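Local coordinates for rutinosidase (Aspergillus niger, PDB 6I1A), which is a secreted family 5 glycoside hydrolase that acts as a rutinosidase and probably also cleaves beta-1,3-glucans from their non-reducing ends, at residues Gln169-Asp172 and Gln173-Phe177; Ala217-Leu220 and Lys221-Ala225; Arg224-Val227 and Gln228-Ser232. One frame throughout, in Å; residues are numbered along the deposited sequence.

Contact 1 of 3, residues Gln169-Asp172 and Gln173-Phe177; sequences QVID and QVINF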
loop_
_atom_site.group_PDB
_atom_site.type_symbol
_atom_site.label_atom_id
_atom_site.label_comp_id
_atom_site.label_asym_id
_atom_site.label_seq_id
_atom_site.Cartn_x
_atom_site.Cartn_y
_atom_site.Cartn_z
ATOM N N GLN A 169 -14.916 -30.885 7.454
ATOM C CA GLN A 169 -15.815 -31.819 6.731
ATOM C C GLN A 169 -15.858 -31.492 5.247
ATOM O O GLN A 169 -15.799 -32.395 4.368
ATOM C CB GLN A 169 -17.211 -31.831 7.362
ATOM C CG GLN A 169 -17.209 -32.491 8.734
ATOM C CD GLN A 169 -18.606 -32.603 9.281
ATOM O OE1 GLN A 169 -19.549 -32.801 8.554
ATOM N NE2 GLN A 169 -18.696 -32.494 10.589
ATOM N N VAL A 170 -15.884 -30.203 4.921
ATOM C CA VAL A 170 -15.868 -29.783 3.483
ATOM C C VAL A 170 -14.578 -30.264 2.849
ATOM O O VAL A 170 -14.594 -30.840 1.730
ATOM C CB VAL A 170 -15.967 -28.246 3.426
ATOM C CG1 VAL A 170 -15.580 -27.705 2.031
ATOM C CG2 VAL A 170 -17.350 -27.763 3.826
ATOM N N ILE A 171 -13.458 -30.050 3.511
ATOM C CA ILE A 171 -12.153 -30.441 2.985
ATOM C C ILE A 171 -12.087 -31.944 2.824
ATOM O O ILE A 171 -11.537 -32.416 1.807
ATOM C CB ILE A 171 -11.033 -29.882 3.846
ATOM C CG1 ILE A 171 -10.960 -28.350 3.798
ATOM C CG2 ILE A 171 -9.720 -30.551 3.519
ATOM C CD1 ILE A 171 -11.199 -27.672 2.503
ATOM N N ASP A 172 -12.646 -32.721 3.749
ATOM C CA ASP A 172 -12.674 -34.176 3.547
ATOM C C ASP A 172 -13.409 -34.529 2.258
ATOM O O ASP A 172 -12.997 -35.498 1.533
ATOM C CB ASP A 172 -13.366 -34.883 4.708
ATOM C CG ASP A 172 -12.506 -34.995 5.964
ATOM O OD1 ASP A 172 -11.283 -34.860 5.873
ATOM O OD2 ASP A 172 -13.097 -35.236 7.062
ATOM N N GLN A 173 -14.500 -33.850 1.942
ATOM C CA GLN A 173 -15.258 -34.122 0.691
ATOM C C GLN A 173 -14.412 -33.766 -0.514
ATOM O O GLN A 173 -14.446 -34.521 -1.515
ATOM C CB GLN A 173 -16.592 -33.382 0.681
ATOM C CG GLN A 173 -17.549 -33.861 1.737
ATOM C CD GLN A 173 -17.910 -35.311 1.522
ATOM O OE1 GLN A 173 -18.247 -35.741 0.409
ATOM N NE2 GLN A 173 -17.899 -36.035 2.630
ATOM N N VAL A 174 -13.668 -32.678 -0.461
ATOM C CA VAL A 174 -12.819 -32.283 -1.619
ATOM C C VAL A 174 -11.709 -33.321 -1.799
ATOM O O VAL A 174 -11.430 -33.753 -2.932
ATOM C CB VAL A 174 -12.257 -30.864 -1.472
ATOM C CG1 VAL A 174 -11.350 -30.544 -2.652
ATOM C CG2 VAL A 174 -13.407 -29.870 -1.360
ATOM N N ILE A 175 -11.058 -33.741 -0.698
ATOM C CA ILE A 175 -9.999 -34.793 -0.779
ATOM C C ILE A 175 -10.593 -36.047 -1.394
ATOM O O ILE A 175 -9.947 -36.628 -2.309
ATOM C CB ILE A 175 -9.409 -35.098 0.606
ATOM C CG1 ILE A 175 -8.634 -33.902 1.177
ATOM C CG2 ILE A 175 -8.528 -36.350 0.536
ATOM C CD1 ILE A 175 -8.339 -33.988 2.654
ATOM N N ASN A 176 -11.752 -36.437 -0.944
ATOM C CA ASN A 176 -12.408 -37.669 -1.494
ATOM C C ASN A 176 -12.702 -37.493 -2.987
ATOM O O ASN A 176 -12.489 -38.411 -3.785
ATOM C CB ASN A 176 -13.701 -38.016 -0.755
ATOM C CG ASN A 176 -14.357 -39.274 -1.267
ATOM O OD1 ASN A 176 -13.769 -40.361 -1.080
ATOM N ND2 ASN A 176 -15.505 -39.140 -1.903
ATOM N N PHE A 177 -13.163 -36.303 -3.403
ATOM C CA PHE A 177 -13.415 -36.037 -4.839
ATOM C C PHE A 177 -12.107 -36.254 -5.623
ATOM O O PHE A 177 -12.128 -36.879 -6.703
ATOM C CB PHE A 177 -13.918 -34.602 -4.959
ATOM C CG PHE A 177 -14.225 -34.176 -6.379
ATOM C CD1 PHE A 177 -13.207 -33.759 -7.225
ATOM C CD2 PHE A 177 -15.522 -34.147 -6.832
ATOM C CE1 PHE A 177 -13.485 -33.370 -8.532
ATOM C CE2 PHE A 177 -15.816 -33.760 -8.145
ATOM C CZ PHE A 177 -14.811 -33.377 -8.975
HETATM O O HOH W 1 -17.085 -34.802 5.083
#

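Contact 2 of 3, residues Ala217-Leu220 and Lys221-Ala225; sequences AWVL and KYIRA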
loop_
_atom_site.group_PDB
_atom_site.type_symbol
_atom_site.label_atom_id
_atom_site.label_comp_id
_atom_site.label_asym_id
_atom_site.label_seq_id
_atom_site.Cartn_x
_atom_site.Cartn_y
_atom_site.Cartn_z
ATOM N N ALA A 217 -3.835 -15.959 13.162
ATOM C CA ALA A 217 -3.543 -17.165 13.961
ATOM C C ALA A 217 -4.639 -18.205 13.738
ATOM O O ALA A 217 -4.321 -19.418 13.707
ATOM C CB ALA A 217 -3.417 -16.791 15.444
ATOM N N TRP A 218 -5.900 -17.801 13.612
ATOM C CA TRP A 218 -6.985 -18.770 13.392
ATOM C C TRP A 218 -6.815 -19.334 11.976
ATOM O O TRP A 218 -7.007 -20.519 11.748
ATOM C CB TRP A 218 -8.361 -18.134 13.622
ATOM C CG TRP A 218 -9.420 -19.150 13.692
ATOM C CD1 TRP A 218 -10.282 -19.521 12.710
ATOM C CD2 TRP A 218 -9.692 -20.009 14.802
ATOM N NE1 TRP A 218 -11.103 -20.515 13.142
ATOM C CE2 TRP A 218 -10.769 -20.840 14.432
ATOM C CE3 TRP A 218 -9.191 -20.098 16.104
ATOM C CZ2 TRP A 218 -11.324 -21.790 15.273
ATOM C CZ3 TRP A 218 -9.754 -21.038 16.931
ATOM C CH2 TRP A 218 -10.801 -21.861 16.534
ATOM N N VAL A 219 -6.529 -18.469 10.994
ATOM C CA VAL A 219 -6.306 -18.976 9.631
ATOM C C VAL A 219 -5.175 -19.998 9.664
ATOM O O VAL A 219 -5.265 -21.038 8.979
ATOM C CB VAL A 219 -5.994 -17.817 8.668
ATOM C CG1 VAL A 219 -5.522 -18.362 7.336
ATOM C CG2 VAL A 219 -7.221 -16.919 8.519
ATOM N N LEU A 220 -4.061 -19.717 10.374
ATOM C CA LEU A 220 -2.928 -20.658 10.431
ATOM C C LEU A 220 -3.321 -21.992 11.066
ATOM O O LEU A 220 -2.930 -23.035 10.569
ATOM C CB LEU A 220 -1.759 -20.003 11.159
ATOM C CG LEU A 220 -0.508 -20.868 11.289
ATOM C CD1 LEU A 220 0.010 -21.250 9.928
ATOM C CD2 LEU A 220 0.549 -20.130 12.067
ATOM N N LYS A 221 -4.115 -21.954 12.120
ATOM C CA LYS A 221 -4.623 -23.187 12.750
ATOM C C LYS A 221 -5.347 -24.014 11.691
ATOM O O LYS A 221 -5.188 -25.232 11.605
ATOM C CB LYS A 221 -5.541 -22.813 13.924
ATOM C CG LYS A 221 -6.249 -23.961 14.598
ATOM C CD LYS A 221 -7.320 -23.475 15.578
ATOM C CE LYS A 221 -8.270 -24.565 16.043
ATOM N NZ LYS A 221 -7.507 -25.532 16.858
ATOM N N TYR A 222 -6.200 -23.350 10.899
ATOM C CA TYR A 222 -7.000 -24.055 9.878
ATOM C C TYR A 222 -6.093 -24.608 8.794
ATOM O O TYR A 222 -6.227 -25.783 8.412
ATOM C CB TYR A 222 -8.030 -23.095 9.298
ATOM C CG TYR A 222 -8.791 -23.644 8.137
ATOM C CD1 TYR A 222 -9.635 -24.713 8.263
ATOM C CD2 TYR A 222 -8.635 -23.087 6.853
ATOM C CE1 TYR A 222 -10.362 -25.180 7.176
ATOM C CE2 TYR A 222 -9.336 -23.581 5.755
ATOM C CZ TYR A 222 -10.216 -24.625 5.911
ATOM O OH TYR A 222 -10.953 -25.098 4.879
ATOM N N ILE A 223 -5.186 -23.795 8.254
ATOM C CA ILE A 223 -4.330 -24.297 7.151
ATOM C C ILE A 223 -3.443 -25.461 7.638
ATOM O O ILE A 223 -3.233 -26.438 6.913
ATOM C CB ILE A 223 -3.502 -23.186 6.519
ATOM C CG1 ILE A 223 -4.399 -22.070 5.938
ATOM C CG2 ILE A 223 -2.586 -23.792 5.455
ATOM C CD1 ILE A 223 -5.288 -22.539 4.800
ATOM N N ARG A 224 -2.934 -25.356 8.834
ATOM C CA ARG A 224 -2.139 -26.477 9.407
ATOM C C ARG A 224 -3.018 -27.719 9.501
ATOM O O ARG A 224 -2.518 -28.821 9.187
ATOM C CB ARG A 224 -1.589 -26.072 10.774
ATOM C CG ARG A 224 -0.382 -25.177 10.684
ATOM C CD ARG A 224 0.127 -24.785 12.060
ATOM N NE ARG A 224 1.465 -24.224 11.917
ATOM C CZ ARG A 224 2.040 -23.389 12.758
ATOM N NH1 ARG A 224 3.264 -22.935 12.485
ATOM N NH2 ARG A 224 1.432 -23.007 13.889
ATOM N N ALA A 225 -4.262 -27.603 9.931
ATOM C CA ALA A 225 -5.143 -28.767 9.981
ATOM C C ALA A 225 -5.416 -29.358 8.595
ATOM O O ALA A 225 -5.500 -30.602 8.416
ATOM C CB ALA A 225 -6.417 -28.442 10.674
#

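Contact 3 of 3, residues Arg224-Val227 and Gln228-Ser232; sequences RAVV and QRVES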
loop_
_atom_site.group_PDB
_atom_site.type_symbol
_atom_site.label_atom_id
_atom_site.label_comp_id
_atom_site.label_asym_id
_atom_site.label_seq_id
_atom_site.Cartn_x
_atom_site.Cartn_y
_atom_site.Cartn_z
ATOM N N ARG A 224 -2.934 -25.356 8.834
ATOM C CA ARG A 224 -2.139 -26.477 9.407
ATOM C C ARG A 224 -3.018 -27.719 9.501
ATOM O O ARG A 224 -2.518 -28.821 9.187
ATOM C CB ARG A 224 -1.589 -26.072 10.774
ATOM C CG ARG A 224 -0.382 -25.177 10.684
ATOM C CD ARG A 224 0.127 -24.785 12.060
ATOM N NE ARG A 224 1.465 -24.224 11.917
ATOM C CZ ARG A 224 2.040 -23.389 12.758
ATOM N NH1 ARG A 224 3.264 -22.935 12.485
ATOM N NH2 ARG A 224 1.432 -23.007 13.889
ATOM N N ALA A 225 -4.262 -27.603 9.931
ATOM C CA ALA A 225 -5.143 -28.767 9.981
ATOM C C ALA A 225 -5.416 -29.358 8.595
ATOM O O ALA A 225 -5.500 -30.602 8.416
ATOM C CB ALA A 225 -6.417 -28.442 10.674
ATOM N N VAL A 226 -5.623 -28.483 7.596
ATOM C CA VAL A 226 -5.870 -28.962 6.224
ATOM C C VAL A 226 -4.614 -29.668 5.669
ATOM O O VAL A 226 -4.728 -30.727 5.089
ATOM C CB VAL A 226 -6.293 -27.800 5.299
ATOM C CG1 VAL A 226 -6.265 -28.303 3.850
ATOM C CG2 VAL A 226 -7.652 -27.271 5.727
ATOM N N VAL A 227 -3.458 -29.045 5.856
ATOM C CA VAL A 227 -2.190 -29.664 5.379
ATOM C C VAL A 227 -2.013 -31.059 6.009
ATOM O O VAL A 227 -1.744 -32.026 5.297
ATOM C CB VAL A 227 -0.991 -28.762 5.661
ATOM C CG1 VAL A 227 0.308 -29.541 5.511
ATOM C CG2 VAL A 227 -1.059 -27.530 4.774
ATOM N N GLN A 228 -2.273 -31.157 7.298
ATOM C CA GLN A 228 -2.190 -32.465 7.987
ATOM C C GLN A 228 -3.211 -33.437 7.458
ATOM O O GLN A 228 -2.880 -34.629 7.242
ATOM C CB GLN A 228 -2.282 -32.236 9.477
ATOM C CG GLN A 228 -0.978 -31.677 9.976
ATOM C CD GLN A 228 -0.855 -31.779 11.485
ATOM O OE1 GLN A 228 -1.419 -32.672 12.097
ATOM N NE2 GLN A 228 -0.107 -30.853 12.068
ATOM N N ARG A 229 -4.442 -33.007 7.211
ATOM C CA ARG A 229 -5.463 -33.917 6.681
ATOM C C ARG A 229 -5.048 -34.414 5.286
ATOM O O ARG A 229 -5.161 -35.623 4.954
ATOM C CB ARG A 229 -6.825 -33.226 6.675
ATOM C CG ARG A 229 -7.968 -34.170 6.358
ATOM C CD ARG A 229 -8.257 -35.192 7.454
ATOM N NE ARG A 229 -8.418 -34.503 8.736
ATOM C CZ ARG A 229 -9.552 -34.055 9.274
ATOM N NH1 ARG A 229 -10.689 -34.139 8.616
ATOM N NH2 ARG A 229 -9.541 -33.475 10.468
ATOM N N VAL A 230 -4.614 -33.512 4.410
ATOM C CA VAL A 230 -4.190 -33.956 3.057
ATOM C C VAL A 230 -2.956 -34.875 3.176
ATOM O O VAL A 230 -2.928 -35.939 2.515
ATOM C CB VAL A 230 -3.909 -32.725 2.173
ATOM C CG1 VAL A 230 -3.247 -33.160 0.857
ATOM C CG2 VAL A 230 -5.168 -31.892 1.965
ATOM N N GLU A 231 -1.951 -34.472 3.958
ATOM C CA GLU A 231 -0.759 -35.339 4.221
ATOM C C GLU A 231 -1.217 -36.714 4.698
ATOM O O GLU A 231 -0.567 -37.704 4.328
ATOM C CB GLU A 231 0.133 -34.713 5.285
ATOM C CG GLU A 231 0.938 -33.571 4.745
ATOM C CD GLU A 231 1.741 -32.777 5.747
ATOM O OE1 GLU A 231 1.442 -32.881 6.945
ATOM O OE2 GLU A 231 2.664 -31.956 5.328
ATOM N N SER A 232 -2.248 -36.828 5.511
ATOM C CA SER A 232 -2.672 -38.127 6.076
ATOM C C SER A 232 -3.267 -39.017 4.981
ATOM O O SER A 232 -3.345 -40.249 5.188
ATOM C CB SER A 232 -3.623 -37.924 7.236
ATOM O OG SER A 232 -4.947 -37.636 6.774
HETATM O O HOH W 2 0.418 -28.841 9.414
#

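Contact 1 of 3, residues Gln169-Asp172 and Gln173-Phe177
Gln169 O is gripped twice: Gln173 N donates to it at 3.1 Å as an i to i+4 helix bond, and a water donates to the same oxygen, 2.8 Å from water O to Gln169 O. That water also accepts a bond from Gln173 NE2 at 2.9 Å, so it bridges the backbone of one residue and the amide end of the other. The reach depends on a bend in Gln173: CG stands anti to the carbonyl carbon, and the chain then folds at chi2 (-62°), bringing the amide back along the helix.

On the apolar side, Ile171 and Ile175 meet one turn apart, with Ile171 CG2 3.8 Å from Ile175 CD1. Their side chains cross at a slant, and Ile175 CG1 also lies 3.3 Å from Ile171 O, the acceptor of the nearly straight bond from Ile175 N (N-H...O 172°). Helix 161-179 is thus amphipathic here, the glutamines outward, Val170, Val174 and the two isoleucines buried. Asp172 OD1 has its partner in Arg229, a salt bridge to helix 213-233. Ile171 packs against Tyr222 and Ile175 against Val230 of that helix, while Val170 and Val174 rest on Thr136 of strand 131-136 and Ile175 on Leu189 of strand 187-190.

Contact 2 of 3, residues Ala217-Leu220 and Lys221-Ala225
Arg224 N donates to Leu220 O at 2.9 Å with an N-H...O angle of 166°, and Ile223 N reaches Val219 O equally closely. Lys221 N to Ala217 O (3.0 Å) and Tyr222 N to Trp218 O continue the i to i+4 pattern of an alpha-helix.

Beyond the backbone, Lys221 lies over one face of the Trp218 indole. Its CD makes a CH-pi contact, 3.9 Å from the centroid of the six-membered ring and 18° off the ring normal. Lys221 CE lies 3.7 Å from Trp218 CH2. With CG anti to the backbone N in both residues, the two side chains run alongside each other and point the same way. The Lys221 amine also makes a cation-pi interaction with Phe164.

Leu220 meets the Arg224 guanidinium from above one face, its CD2 3.5 Å from Arg224 NH2. Arg224 is extended from CG to NE, which lays the guanidinium under Leu220 CD2, near the rim of the group, with NH1 bonded to Asp254 O. Val219 and Ile223 lie side by side on the buried flank, both packing on Phe241 of strand 239-241. On another flank of helix 213-233, Tyr222 packs against Ser167 and Met168 of helix 161-179, and its OH is hydrogen-bonded to Pro191 O.

Contact 3 of 3, residues Arg224-Val227 and Gln228-Ser232
Val227 CG1 lies 3.4 Å from Glu231 OE2, the carboxylate lying across the valine branch. Glu231 CG, anti to the carbonyl carbon at chi1 -76°, sets the chain back over the preceding turn, and CG comes within 3.1 Å of Val227 O. The same oxygen accepts the bond from Glu231 N at 2.8 Å, with an N-H...O angle of 168°. Deeper in, Val226 CG1 and Val230 CG2 meet at 4.2 Å between side chains pointing the same way.

On the solvent side, Gln228 N donates to Arg224 O at 3.0 Å, and a water donates to that oxygen as well while accepting a weak bond from Gln228 NE2. These i to i+4 pairs belong to helix 213-233, a helix of the TIM-barrel fold of family 5 glycoside hydrolases. Within 228-232, Ser232 OG donates to Arg229 O at 2.7 Å.

Further out, the valines have neighbours beyond the helix: Val226 packs on Pro191, Val227 on Thr259 and Val230 on Ile237. Arg229, bent at chi2 and chi3, turns its guanidinium toward helix 161-179, where its partner is Asp172 and its side chain also touches Met168.

Overall arrangement
Contacts 2 and 3 are overlapping parts of helix 213-233, sharing Arg224 and Ala225, with centres about 10 Å apart. Contact 1 belongs to the neighbouring helix 161-179, its centre about 12 Å from that of contact 3 and about 17 Å from that of contact 2. Contacts 1 and 3 are joined by a salt bridge, Asp172 OD1 to Arg229 NH1 at 2.9 Å, and by apolar packing, including Ile175 CD1 to Arg229 CG at 3.7 Å. Towards contact 2 the touch is packing, Ile171 CG1 on Tyr222 OH at 3.4 Å. The nearby N-acetylglucosamine, about 7 Å from the Gln169 side chain, belongs to a protein-attached glycan and marks no substrate pocket.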